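Local coordinates for protein 1,3-alpha-isomaltosidase (Kribbella flavida DSM 17836, PDB 5X3I) that hydrolyses the alpha-1,3-glucosidic linkages of cyclobis-(1-6)-alpha-nigerosyl, a cyclic tetrasaccharide derived from starch, to give isomaltose inside the cell, at residues 243-248 and 259-263; 305-309 and 331-335; 350-356 and 404-409; 692-698 and 715-721. The protein carries 1 engineered substitution. All blocks are in the same frame, centred on the assembly; numbering follows the deposited sequence.

Interaction 1 (243-248 and 259-263)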
loop_
_atom_site.group_PDB
_atom_site.type_symbol
_atom_site.label_atom_id
_atom_site.label_comp_id
_atom_site.label_asym_id
_atom_site.label_seq_id
_atom_site.Cartn_x
_atom_site.Cartn_y
_atom_site.Cartn_z
ATOM N N THR A 243 10.641 7.902 -12.734
ATOM C CA THR A 243 9.411 7.766 -13.479
ATOM C C THR A 243 8.333 7.348 -12.494
ATOM O O THR A 243 8.637 6.694 -11.499
ATOM C CB THR A 243 9.543 6.711 -14.596
ATOM O OG1 THR A 243 8.333 6.644 -15.346
ATOM C CG2 THR A 243 9.842 5.351 -14.010
ATOM N N SER A 244 7.083 7.669 -12.794
ATOM C CA SER A 244 5.960 7.015 -12.137
ATOM C C SER A 244 5.337 5.928 -13.028
ATOM O O SER A 244 4.337 5.328 -12.664
ATOM C CB SER A 244 4.917 8.031 -11.682
ATOM O OG SER A 244 4.518 8.893 -12.714
ATOM N N ARG A 245 5.911 5.703 -14.208
ATOM C CA ARG A 245 5.459 4.602 -15.061
ATOM C C ARG A 245 5.928 3.268 -14.484
ATOM O O ARG A 245 6.817 3.229 -13.657
ATOM C CB ARG A 245 5.954 4.772 -16.508
ATOM C CG ARG A 245 5.339 5.961 -17.216
ATOM C CD ARG A 245 5.677 6.038 -18.707
ATOM N NE ARG A 245 5.081 7.241 -19.271
ATOM C CZ ARG A 245 5.679 8.424 -19.299
ATOM N NH1 ARG A 245 6.911 8.560 -18.832
ATOM N NH2 ARG A 245 5.053 9.465 -19.812
ATOM N N ARG A 246 5.300 2.180 -14.909
ATOM C CA ARG A 246 5.681 0.848 -14.466
ATOM C C ARG A 246 7.151 0.547 -14.776
ATOM O O ARG A 246 7.681 0.965 -15.809
ATOM C CB ARG A 246 4.764 -0.196 -15.114
ATOM C CG ARG A 246 4.824 -1.594 -14.500
ATOM C CD ARG A 246 3.582 -2.410 -14.874
ATOM N NE ARG A 246 3.535 -3.713 -14.222
ATOM C CZ ARG A 246 2.550 -4.593 -14.379
ATOM N NH1 ARG A 246 1.524 -4.310 -15.178
ATOM N NH2 ARG A 246 2.590 -5.756 -13.743
ATOM N N THR A 247 7.799 -0.154 -13.852
ATOM C CA THR A 247 9.160 -0.650 -14.024
ATOM C C THR A 247 9.246 -2.094 -13.553
ATOM O O THR A 247 8.491 -2.496 -12.666
ATOM C CB THR A 247 10.193 0.170 -13.231
ATOM O OG1 THR A 247 9.842 0.158 -11.838
ATOM C CG2 THR A 247 10.269 1.598 -13.736
ATOM N N TRP A 248 10.180 -2.851 -14.124
ATOM C CA TRP A 248 10.366 -4.274 -13.818
ATOM C C TRP A 248 11.823 -4.573 -13.469
ATOM O O TRP A 248 12.735 -3.934 -13.972
ATOM C CB TRP A 248 9.958 -5.158 -14.995
ATOM C CG TRP A 248 8.525 -5.115 -15.416
ATOM C CD1 TRP A 248 7.550 -6.012 -15.096
ATOM C CD2 TRP A 248 7.920 -4.158 -16.282
ATOM N NE1 TRP A 248 6.370 -5.657 -15.693
ATOM C CE2 TRP A 248 6.571 -4.523 -16.428
ATOM C CE3 TRP A 248 8.385 -3.026 -16.949
ATOM C CZ2 TRP A 248 5.685 -3.794 -17.209
ATOM C CZ3 TRP A 248 7.502 -2.305 -17.719
ATOM C CH2 TRP A 248 6.170 -2.693 -17.844
ATOM N N GLU A 259 13.843 -2.741 -16.465
ATOM C CA GLU A 259 12.982 -2.448 -17.605
ATOM C C GLU A 259 12.007 -1.333 -17.234
ATOM O O GLU A 259 11.424 -1.341 -16.145
ATOM C CB GLU A 259 12.228 -3.707 -18.050
ATOM C CG GLU A 259 11.573 -3.622 -19.415
ATOM C CD GLU A 259 11.084 -4.975 -19.920
ATOM O OE1 GLU A 259 11.735 -6.000 -19.647
ATOM O OE2 GLU A 259 10.031 -5.019 -20.580
ATOM N N VAL A 260 11.833 -0.392 -18.151
ATOM C CA VAL A 260 11.101 0.836 -17.907
ATOM C C VAL A 260 10.062 1.167 -18.981
ATOM O O VAL A 260 10.408 1.351 -20.144
ATOM C CB VAL A 260 12.069 2.025 -17.814
ATOM C CG1 VAL A 260 11.305 3.305 -17.585
ATOM C CG2 VAL A 260 13.095 1.787 -16.724
ATOM N N ALA A 261 8.795 1.268 -18.588
ATOM C CA ALA A 261 7.758 1.738 -19.497
ATOM C C ALA A 261 7.992 3.205 -19.830
ATOM O O ALA A 261 8.376 3.985 -18.963
ATOM C CB ALA A 261 6.381 1.544 -18.895
ATOM N N LEU A 262 7.763 3.571 -21.089
ATOM C CA LEU A 262 8.047 4.918 -21.569
ATOM C C LEU A 262 6.793 5.639 -22.027
ATOM O O LEU A 262 5.801 5.016 -22.384
ATOM C CB LEU A 262 9.053 4.879 -22.731
ATOM C CG LEU A 262 10.450 4.334 -22.445
ATOM C CD1 LEU A 262 11.213 4.100 -23.746
ATOM C CD2 LEU A 262 11.209 5.297 -21.556
ATOM N N GLY A 263 6.854 6.963 -21.999
ATOM C CA GLY A 263 5.866 7.798 -22.648
ATOM C C GLY A 263 6.353 8.167 -24.042
ATOM O O GLY A 263 7.035 7.382 -24.683
HETATM O O HOH W 1 8.968 6.501 -17.999
#

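Interaction 2 (305-309 and 331-335)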
loop_
_atom_site.group_PDB
_atom_site.type_symbol
_atom_site.label_atom_id
_atom_site.label_comp_id
_atom_site.label_asym_id
_atom_site.label_seq_id
_atom_site.Cartn_x
_atom_site.Cartn_y
_atom_site.Cartn_z
ATOM N N GLY A 305 -11.585 -1.634 14.940
ATOM C CA GLY A 305 -12.182 -2.759 14.254
ATOM C C GLY A 305 -13.378 -2.357 13.417
ATOM O O GLY A 305 -14.205 -1.528 13.818
ATOM N N ASN A 306 -13.568 -3.081 12.321
ATOM C CA ASN A 306 -14.439 -2.561 11.284
ATOM C C ASN A 306 -15.884 -2.564 11.738
ATOM O O ASN A 306 -16.667 -1.720 11.345
ATOM C CB ASN A 306 -14.303 -3.353 9.988
ATOM C CG ASN A 306 -15.297 -2.906 8.955
ATOM O OD1 ASN A 306 -16.396 -3.436 8.880
ATOM N ND2 ASN A 306 -14.946 -1.880 8.200
ATOM N N GLU A 307 -16.209 -3.495 12.616
ATOM C CA GLU A 307 -17.579 -3.649 13.048
ATOM C C GLU A 307 -17.972 -2.689 14.179
ATOM O O GLU A 307 -19.087 -2.788 14.685
ATOM C CB GLU A 307 -17.852 -5.100 13.442
ATOM C CG GLU A 307 -17.761 -6.015 12.237
ATOM C CD GLU A 307 -18.367 -7.377 12.468
ATOM O OE1 GLU A 307 -18.368 -7.843 13.622
ATOM O OE2 GLU A 307 -18.840 -7.978 11.485
ATOM N N TRP A 308 -17.108 -1.750 14.578
ATOM C CA TRP A 308 -17.637 -0.829 15.562
ATOM C C TRP A 308 -18.247 0.285 14.743
ATOM O O TRP A 308 -17.623 1.307 14.476
ATOM C CB TRP A 308 -16.502 -0.278 16.437
ATOM C CG TRP A 308 -15.583 -1.310 17.049
ATOM C CD1 TRP A 308 -15.884 -2.607 17.327
ATOM C CD2 TRP A 308 -14.234 -1.108 17.497
ATOM N NE1 TRP A 308 -14.812 -3.228 17.909
ATOM C CE2 TRP A 308 -13.786 -2.329 18.028
ATOM C CE3 TRP A 308 -13.368 -0.008 17.515
ATOM C CZ2 TRP A 308 -12.502 -2.492 18.543
ATOM C CZ3 TRP A 308 -12.088 -0.174 18.016
ATOM C CH2 TRP A 308 -11.670 -1.403 18.532
ATOM N N ASN A 309 -19.533 0.100 14.474
ATOM C CA ASN A 309 -20.273 0.932 13.536
ATOM C C ASN A 309 -21.303 1.871 14.139
ATOM O O ASN A 309 -22.135 2.401 13.409
ATOM C CB ASN A 309 -20.872 0.074 12.410
ATOM C CG ASN A 309 -22.058 -0.717 12.838
ATOM O OD1 ASN A 309 -22.117 -1.217 13.944
ATOM N ND2 ASN A 309 -23.012 -0.849 11.946
ATOM N N VAL A 331 -8.333 5.878 18.418
ATOM C CA VAL A 331 -9.314 4.934 17.899
ATOM C C VAL A 331 -9.627 5.284 16.452
ATOM O O VAL A 331 -9.829 6.449 16.108
ATOM C CB VAL A 331 -10.616 4.901 18.738
ATOM C CG1 VAL A 331 -11.331 6.250 18.720
ATOM C CG2 VAL A 331 -11.546 3.774 18.260
ATOM N N VAL A 332 -9.615 4.262 15.607
ATOM C CA VAL A 332 -10.002 4.396 14.222
ATOM C C VAL A 332 -11.445 3.925 14.058
ATOM O O VAL A 332 -11.782 2.828 14.474
ATOM C CB VAL A 332 -9.077 3.572 13.281
ATOM C CG1 VAL A 332 -9.508 3.735 11.859
ATOM C CG2 VAL A 332 -7.598 3.974 13.448
ATOM N N ILE A 333 -12.290 4.741 13.454
ATOM C CA ILE A 333 -13.643 4.295 13.166
ATOM C C ILE A 333 -13.821 4.139 11.662
ATOM O O ILE A 333 -13.909 5.125 10.933
ATOM C CB ILE A 333 -14.707 5.278 13.701
ATOM C CG1 ILE A 333 -14.398 5.701 15.145
ATOM C CG2 ILE A 333 -16.089 4.647 13.612
ATOM C CD1 ILE A 333 -15.333 6.816 15.681
ATOM N N GLU A 334 -13.882 2.896 11.204
ATOM C CA GLU A 334 -14.064 2.657 9.780
ATOM C C GLU A 334 -15.493 2.807 9.298
ATOM O O GLU A 334 -15.719 3.524 8.322
ATOM C CB GLU A 334 -13.544 1.272 9.382
ATOM C CG GLU A 334 -12.040 1.154 9.421
ATOM C CD GLU A 334 -11.525 0.011 8.555
ATOM O OE1 GLU A 334 -10.383 0.089 8.068
ATOM O OE2 GLU A 334 -12.271 -0.970 8.387
ATOM N N ALA A 335 -16.479 2.181 9.947
ATOM C CA ALA A 335 -17.792 2.496 9.435
ATOM C C ALA A 335 -18.445 3.476 10.370
ATOM O O ALA A 335 -19.249 3.110 11.238
ATOM C CB ALA A 335 -18.623 1.232 9.339
HETATM O O HOH W 2 -12.529 0.655 12.958
HETATM O O HOH W 3 -15.792 1.058 12.482
HETATM O O HOH W 4 -22.046 3.882 11.118
#

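Interaction 3 (350-356 and 404-409)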
loop_
_atom_site.group_PDB
_atom_site.type_symbol
_atom_site.label_atom_id
_atom_site.label_comp_id
_atom_site.label_asym_id
_atom_site.label_seq_id
_atom_site.Cartn_x
_atom_site.Cartn_y
_atom_site.Cartn_z
ATOM N N TYR A 350 -30.294 16.141 7.110
ATOM C CA TYR A 350 -29.893 17.403 6.499
ATOM C C TYR A 350 -30.644 17.640 5.195
ATOM O O TYR A 350 -31.163 16.711 4.597
ATOM C CB TYR A 350 -28.385 17.405 6.234
ATOM C CG TYR A 350 -27.963 16.258 5.355
ATOM C CD1 TYR A 350 -27.777 14.989 5.882
ATOM C CD2 TYR A 350 -27.784 16.435 3.986
ATOM C CE1 TYR A 350 -27.410 13.922 5.068
ATOM C CE2 TYR A 350 -27.409 15.375 3.170
ATOM C CZ TYR A 350 -27.229 14.124 3.722
ATOM O OH TYR A 350 -26.867 13.078 2.932
ATOM N N ALA A 351 -30.673 18.882 4.740
ATOM C CA ALA A 351 -31.193 19.171 3.417
ATOM C C ALA A 351 -30.077 18.973 2.398
ATOM O O ALA A 351 -29.021 19.557 2.530
ATOM C CB ALA A 351 -31.738 20.584 3.350
ATOM N N VAL A 352 -30.320 18.144 1.392
ATOM C CA VAL A 352 -29.352 17.902 0.322
ATOM C C VAL A 352 -29.029 19.184 -0.452
ATOM O O VAL A 352 -29.915 19.962 -0.769
ATOM C CB VAL A 352 -29.875 16.828 -0.665
ATOM C CG1 VAL A 352 -28.993 16.739 -1.915
ATOM C CG2 VAL A 352 -29.981 15.466 0.017
ATOM N N THR A 353 -27.756 19.410 -0.755
ATOM C CA THR A 353 -27.412 20.534 -1.602
ATOM C C THR A 353 -27.375 20.026 -3.043
ATOM O O THR A 353 -26.475 19.266 -3.431
ATOM C CB THR A 353 -26.057 21.176 -1.179
ATOM O OG1 THR A 353 -25.105 20.151 -0.892
ATOM C CG2 THR A 353 -26.234 22.009 0.080
ATOM N N GLU A 354 -28.368 20.461 -3.826
ATOM C CA GLU A 354 -28.559 20.017 -5.205
ATOM C C GLU A 354 -27.330 20.324 -6.055
ATOM O O GLU A 354 -27.073 19.639 -7.032
ATOM C CB GLU A 354 -29.794 20.686 -5.864
ATOM C CG GLU A 354 -31.201 20.200 -5.433
ATOM C CD GLU A 354 -32.349 20.732 -6.345
ATOM O OE1 GLU A 354 -32.984 21.758 -5.999
ATOM O OE2 GLU A 354 -32.627 20.119 -7.407
ATOM N N ASP A 355 -26.584 21.358 -5.685
ATOM C CA ASP A 355 -25.464 21.815 -6.509
ATOM C C ASP A 355 -24.167 21.038 -6.261
ATOM O O ASP A 355 -23.172 21.270 -6.918
ATOM C CB ASP A 355 -25.218 23.303 -6.278
ATOM C CG ASP A 355 -24.862 23.623 -4.836
ATOM O OD1 ASP A 355 -24.860 22.720 -3.982
ATOM O OD2 ASP A 355 -24.602 24.798 -4.547
ATOM N N GLY A 356 -24.178 20.132 -5.297
ATOM C CA GLY A 356 -22.978 19.393 -4.953
ATOM C C GLY A 356 -21.973 20.177 -4.122
ATOM O O GLY A 356 -20.805 19.810 -4.051
ATOM N N GLY A 404 -30.158 11.642 -3.633
ATOM C CA GLY A 404 -29.439 11.998 -2.424
ATOM C C GLY A 404 -28.204 12.837 -2.678
ATOM O O GLY A 404 -27.891 13.179 -3.815
ATOM N N GLN A 405 -27.509 13.178 -1.602
ATOM C CA GLN A 405 -26.292 13.960 -1.699
ATOM C C GLN A 405 -25.236 13.272 -2.550
ATOM O O GLN A 405 -24.510 13.925 -3.285
ATOM C CB GLN A 405 -25.711 14.231 -0.316
ATOM C CG GLN A 405 -24.617 15.257 -0.364
ATOM C CD GLN A 405 -25.155 16.611 -0.751
ATOM O OE1 GLN A 405 -26.036 17.148 -0.080
ATOM N NE2 GLN A 405 -24.640 17.169 -1.842
ATOM N N VAL A 406 -25.155 11.951 -2.435
ATOM C CA VAL A 406 -24.139 11.203 -3.147
ATOM C C VAL A 406 -24.310 11.359 -4.667
ATOM O O VAL A 406 -23.324 11.489 -5.386
ATOM C CB VAL A 406 -24.148 9.706 -2.736
ATOM C CG1 VAL A 406 -25.476 9.030 -3.100
ATOM C CG2 VAL A 406 -22.962 8.976 -3.344
ATOM N N ALA A 407 -25.558 11.380 -5.139
ATOM C CA ALA A 407 -25.846 11.533 -6.564
ATOM C C ALA A 407 -25.632 12.969 -7.016
ATOM O O ALA A 407 -25.124 13.210 -8.109
ATOM C CB ALA A 407 -27.271 11.095 -6.878
ATOM N N ALA A 408 -26.018 13.917 -6.169
ATOM C CA ALA A 408 -25.794 15.319 -6.472
ATOM C C ALA A 408 -24.298 15.605 -6.625
ATOM O O ALA A 408 -23.903 16.337 -7.514
ATOM C CB ALA A 408 -26.393 16.202 -5.398
ATOM N N ASP A 409 -23.480 15.021 -5.750
ATOM C CA ASP A 409 -22.039 15.263 -5.777
ATOM C C ASP A 409 -21.380 14.604 -7.000
ATOM O O ASP A 409 -20.492 15.179 -7.609
ATOM C CB ASP A 409 -21.379 14.771 -4.483
ATOM C CG ASP A 409 -21.755 15.632 -3.257
ATOM O OD1 ASP A 409 -22.490 16.618 -3.419
ATOM O OD2 ASP A 409 -21.302 15.323 -2.136
HETATM O O HOH W 5 -28.436 12.116 0.766
HETATM O O HOH W 6 -25.062 18.729 -8.512
#

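Interaction 4 (692-698 and 715-721)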
loop_
_atom_site.group_PDB
_atom_site.type_symbol
_atom_site.label_atom_id
_atom_site.label_comp_id
_atom_site.label_asym_id
_atom_site.label_seq_id
_atom_site.Cartn_x
_atom_site.Cartn_y
_atom_site.Cartn_z
ATOM N N THR A 692 10.689 -21.898 22.709
ATOM C CA THR A 692 11.021 -21.582 24.095
ATOM C C THR A 692 12.331 -20.817 24.257
ATOM O O THR A 692 12.608 -20.261 25.314
ATOM C CB THR A 692 11.111 -22.858 24.925
ATOM O OG1 THR A 692 12.183 -23.665 24.421
ATOM C CG2 THR A 692 9.817 -23.635 24.823
ATOM N N THR A 693 13.117 -20.756 23.190
ATOM C CA THR A 693 14.373 -20.023 23.207
ATOM C C THR A 693 14.495 -19.319 21.875
ATOM O O THR A 693 13.842 -19.693 20.916
ATOM C CB THR A 693 15.607 -20.930 23.431
ATOM O OG1 THR A 693 15.746 -21.837 22.330
ATOM C CG2 THR A 693 15.495 -21.712 24.732
ATOM N N TRP A 694 15.312 -18.283 21.817
ATOM C CA TRP A 694 15.442 -17.509 20.596
ATOM C C TRP A 694 16.857 -16.985 20.517
ATOM O O TRP A 694 17.427 -16.585 21.525
ATOM C CB TRP A 694 14.421 -16.367 20.574
ATOM C CG TRP A 694 14.016 -15.858 19.208
ATOM C CD1 TRP A 694 14.191 -14.598 18.724
ATOM C CD2 TRP A 694 13.342 -16.589 18.175
ATOM N NE1 TRP A 694 13.678 -14.496 17.460
ATOM C CE2 TRP A 694 13.150 -15.706 17.098
ATOM C CE3 TRP A 694 12.892 -17.906 18.054
ATOM C CZ2 TRP A 694 12.533 -16.096 15.913
ATOM C CZ3 TRP A 694 12.272 -18.289 16.879
ATOM C CH2 TRP A 694 12.100 -17.388 15.825
ATOM N N THR A 695 17.424 -16.980 19.319
ATOM C CA THR A 695 18.802 -16.551 19.157
ATOM C C THR A 695 18.892 -15.265 18.363
ATOM O O THR A 695 18.298 -15.136 17.296
ATOM C CB THR A 695 19.641 -17.637 18.477
ATOM O OG1 THR A 695 19.628 -18.809 19.297
ATOM C CG2 THR A 695 21.069 -17.162 18.307
ATOM N N THR A 696 19.653 -14.320 18.903
ATOM C CA THR A 696 19.799 -12.995 18.333
ATOM C C THR A 696 21.254 -12.748 17.970
ATOM O O THR A 696 22.149 -13.137 18.709
ATOM C CB THR A 696 19.320 -11.909 19.327
ATOM O OG1 THR A 696 17.957 -12.152 19.686
ATOM C CG2 THR A 696 19.447 -10.533 18.726
ATOM N N TYR A 697 21.498 -12.114 16.832
ATOM C CA TYR A 697 22.859 -11.752 16.481
ATOM C C TYR A 697 23.102 -10.291 16.789
ATOM O O TYR A 697 22.519 -9.402 16.171
ATOM C CB TYR A 697 23.165 -12.036 15.004
ATOM C CG TYR A 697 24.511 -11.488 14.578
ATOM C CD1 TYR A 697 25.689 -12.129 14.935
ATOM C CD2 TYR A 697 24.607 -10.321 13.841
ATOM C CE1 TYR A 697 26.921 -11.625 14.566
ATOM C CE2 TYR A 697 25.835 -9.812 13.466
ATOM C CZ TYR A 697 26.990 -10.474 13.831
ATOM O OH TYR A 697 28.211 -9.968 13.455
ATOM N N LEU A 698 23.978 -10.051 17.751
ATOM C CA LEU A 698 24.346 -8.700 18.122
ATOM C C LEU A 698 25.619 -8.292 17.402
ATOM O O LEU A 698 26.657 -8.914 17.577
ATOM C CB LEU A 698 24.534 -8.591 19.633
ATOM C CG LEU A 698 23.328 -8.936 20.505
ATOM C CD1 LEU A 698 23.691 -8.820 21.970
ATOM C CD2 LEU A 698 22.168 -8.027 20.173
ATOM N N GLY A 715 27.826 -10.869 19.163
ATOM C CA GLY A 715 27.744 -12.202 18.595
ATOM C C GLY A 715 26.391 -12.840 18.841
ATOM O O GLY A 715 25.425 -12.155 19.164
ATOM N N LEU A 716 26.303 -14.144 18.631
ATOM C CA LEU A 716 25.052 -14.859 18.814
ATOM C C LEU A 716 24.708 -14.982 20.287
ATOM O O LEU A 716 25.540 -15.388 21.095
ATOM C CB LEU A 716 25.129 -16.245 18.183
ATOM C CG LEU A 716 25.321 -16.287 16.672
ATOM C CD1 LEU A 716 25.456 -17.725 16.194
ATOM C CD2 LEU A 716 24.162 -15.601 15.975
ATOM N N VAL A 717 23.477 -14.623 20.634
ATOM C CA VAL A 717 23.003 -14.726 22.005
ATOM C C VAL A 717 21.685 -15.461 22.041
ATOM O O VAL A 717 20.767 -15.123 21.303
ATOM C CB VAL A 717 22.799 -13.353 22.651
ATOM C CG1 VAL A 717 22.567 -13.508 24.151
ATOM C CG2 VAL A 717 23.975 -12.463 22.376
ATOM N N THR A 718 21.584 -16.454 22.911
ATOM C CA THR A 718 20.343 -17.186 23.072
ATOM C C THR A 718 19.754 -16.917 24.452
ATOM O O THR A 718 20.470 -16.930 25.443
ATOM C CB THR A 718 20.564 -18.693 22.877
ATOM O OG1 THR A 718 21.032 -18.927 21.547
ATOM C CG2 THR A 718 19.281 -19.455 23.094
ATOM N N ARG A 719 18.456 -16.643 24.510
ATOM C CA ARG A 719 17.782 -16.468 25.787
ATOM C C ARG A 719 16.417 -17.122 25.743
ATOM O O ARG A 719 15.928 -17.467 24.670
ATOM C CB ARG A 719 17.655 -14.987 26.145
ATOM C CG ARG A 719 16.931 -14.130 25.119
ATOM C CD ARG A 719 16.403 -12.852 25.755
ATOM N NE ARG A 719 15.457 -13.182 26.811
ATOM C CZ ARG A 719 15.622 -12.894 28.094
ATOM N NH1 ARG A 719 14.701 -13.264 28.963
ATOM N NH2 ARG A 719 16.689 -12.228 28.509
ATOM N N ASP A 720 15.804 -17.304 26.907
ATOM C CA ASP A 720 14.461 -17.860 26.967
ATOM C C ASP A 720 13.433 -16.868 26.444
ATOM O O ASP A 720 13.573 -15.664 26.631
ATOM C CB ASP A 720 14.102 -18.264 28.393
ATOM C CG ASP A 720 14.972 -19.378 28.909
ATOM O OD1 ASP A 720 15.612 -20.051 28.084
ATOM O OD2 ASP A 720 15.012 -19.582 30.135
ATOM N N VAL A 721 12.397 -17.379 25.793
ATOM C CA VAL A 721 11.331 -16.511 25.325
ATOM C C VAL A 721 9.949 -16.985 25.760
ATOM O O VAL A 721 9.158 -17.455 24.952
ATOM C CB VAL A 721 11.370 -16.361 23.794
ATOM C CG1 VAL A 721 12.457 -15.385 23.403
ATOM C CG2 VAL A 721 11.590 -17.712 23.118
HETATM O O HOH W 7 18.105 -13.423 21.967
#

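Interaction 1 (243-248 and 259-263)
R245 holds CG anti to its carbonyl carbon (chi1 -67°) and stays extended to NE, which carries the chain past A261 and lays one guanidinium face over G263. The W248 indole, turned by a similar first torsion (chi1 -63°), presents CZ3 to A261. Both contacts lie at the open end of an antiparallel beta hairpin, strands 247-252 and 255-261, within the antiparallel sheet they share with strands 170-179 and 202-205.

G263 N lies above the centre of the guanidinium, 3.3 Å from R245 CZ; as R245 NE and G263 N are both donors, this is packing without a bond. NE instead forms a salt bridge with D490. Replacing R245 with an alanine would probably leave D490 without that partner and the G263 peptide without the guanidinium packed against it. R245 CD rests 3.4 Å from A261 O.

W248 CZ3 is 4.2 Å from A261 CB, while R246 CG sits over one face of the indole. T247 CG2 and V260 CG2 lie side by side on the face of the sheet away from W248 and E259, 4.1 Å apart. W248 and E259 exchange two backbone bonds, and A261 N reaches R246 O at 3.0 Å. A water in the guanidinium plane accepts from R245 NH1 (3.0 Å), donates to A261 O (2.8 Å) and bonds T243 OG1, the acceptor for R245 N in an ST turn.

Interaction 2 (305-309 and 331-335)
N306 reaches across to E334 with a side chain that meets its partner at every step. Its CB is already 3.5 Å from E334 OE2. With CG anti to the backbone N (chi1 174°), the amide is directed at the carboxylate; CG follows at a similar remove, and at the tip ND2 donates to E334 OE2 over 2.8 Å in a nearly straight bond. The acceptor lies in the amide plane of N306, whereas the donor arrives on the anti side of the carboxylate, slightly out of its plane; the two flat groups stand 83° apart. E334 OE1 turns elsewhere, to a salt bridge with K469 and to a bound glycerol. A leucine in place of N306 would probably leave E334 OE2 without this donor and the carboxylate held from the OE1 side, by K469.

The type I turn from G305 to W308 brings the next residues into place. W308 CZ3 meets V331 CG2 at 4.0 Å, edge on, and its NE1 is bonded to D607. N309 CA approaches A335 O at 3.3 Å in a CA-H...O contact. Waters fill the seam between the backbones: one accepts from A335 N at 2.9 Å and has N306 O and W308 O within bonding distance, and another accepts from E334 N.

Strands 302-304 and 330-333 are neighbours in the parallel TIM barrel. The loop after strand 302-304 packs on the C-terminal part of strand 330-333 and the residues following it, at the end of the barrel where the active site of such barrels lies.

Interaction 3 (350-356 and 404-409)
The Q405 amide grips T353 by both of its polar atoms. T353 N donates to Q405 OE1 at 2.9 Å, in the carbonyl plane and on a lone pair, and Q405 NE2 returns a 3.2 Å bond to T353 O. A second, weak bond runs from NE2 to T353 OG1. The glutamine chain leaves with CG anti to its backbone N (chi1 -169°) and then bends at chi2 (67°), which sets the amide between T353 and D409.

Around this pair, V352 and Q405 run alongside each other, pointing contrary ways, with V352 CG1 3.5 Å from Q405 OE1. A408 CB is 3.6 Å from T353 O. The edge of the Y350 ring faces OE1, and its OH touches Q405 CB.

Further out, several groups fix these positions. D409 OD1 takes a 2.7 Å bond from Q405 NE2, approached from above the carboxylate plane, which helps fix the rotation of the amide. T353 O also accepts from G356 N, closing a type I turn; the two donors come from opposite faces of its plane. H359 donates to Q405 OE1, and the hydroxyl of T353 bonds S357 O. One water links Y350 OH with Q405 N, and another donates to both E354 O and A408 O.

Through the Q405 amide, the long loop after strand 348-349 is fastened to helix 404-415 of the TIM-barrel domain.

Interaction 4 (692-698 and 715-721)
On one face of the two strands the L698 and V717 side chains cross at a slant, CD1 of L698 3.7 Å from V717 CG2, and Y729 of strand 728-731 covers them both. At the far end V721 does similar work. Its CG1 presses on W694 CB at 3.6 Å, while its CG2 settles into the bend of the backbone at T692 and T693, 3.4 Å from T693 N.

The other face carries T695, Y697, L716 and T718. L716 CD2 wedges against Y697, meeting its CB at 3.8 Å and lying at the edge of the ring near its plane; the two side chains cross at about a right angle. T695 and T718 both turn OG1 anti to the carbonyl carbon (chi1 -61° and -62°), which brings the two hydroxyls together at 2.7 Å, a hydrogen bond in which either may donate.

Backbone bonds space these bumps. T696 and V717 are joined by two 2.8 Å bonds, T696 N to V717 O and V717 N to T696 O, and equivalent pairs link W694 with R719 and L698 with G715. G715 has backbone angles that a side chain could scarcely tolerate. Beyond the strands, R719 forms a salt bridge with D705 and Y697 OH bonds D665.

The strands run antiparallel with a 154° angle between their directions, a twisted two-stranded beta ribbon packed by one face on the neighbouring sheet of the C-terminal domain.

How the interactions relate
The four contacts follow one another along the chain without touching. Interaction 2 lies nearest the active site: its E334 side chain is about 6 Å from that of A471, the engineered substitution at the inferred nucleophile, and about 7 Å from that of D536, the inferred proton donor. Interaction 3 belongs to the same TIM-barrel domain, its centre 25 Å from that of interaction 2 and its nearest atoms about 15 Å away, at the periphery, where a loop meets helix 404-415. Interactions 1 and 4 are beta packing in the N- and C-terminal regions, each centred 38 Å from interaction 2. The widest separation, 61 Å between centres, is that of interactions 3 and 4, across the chain's centre.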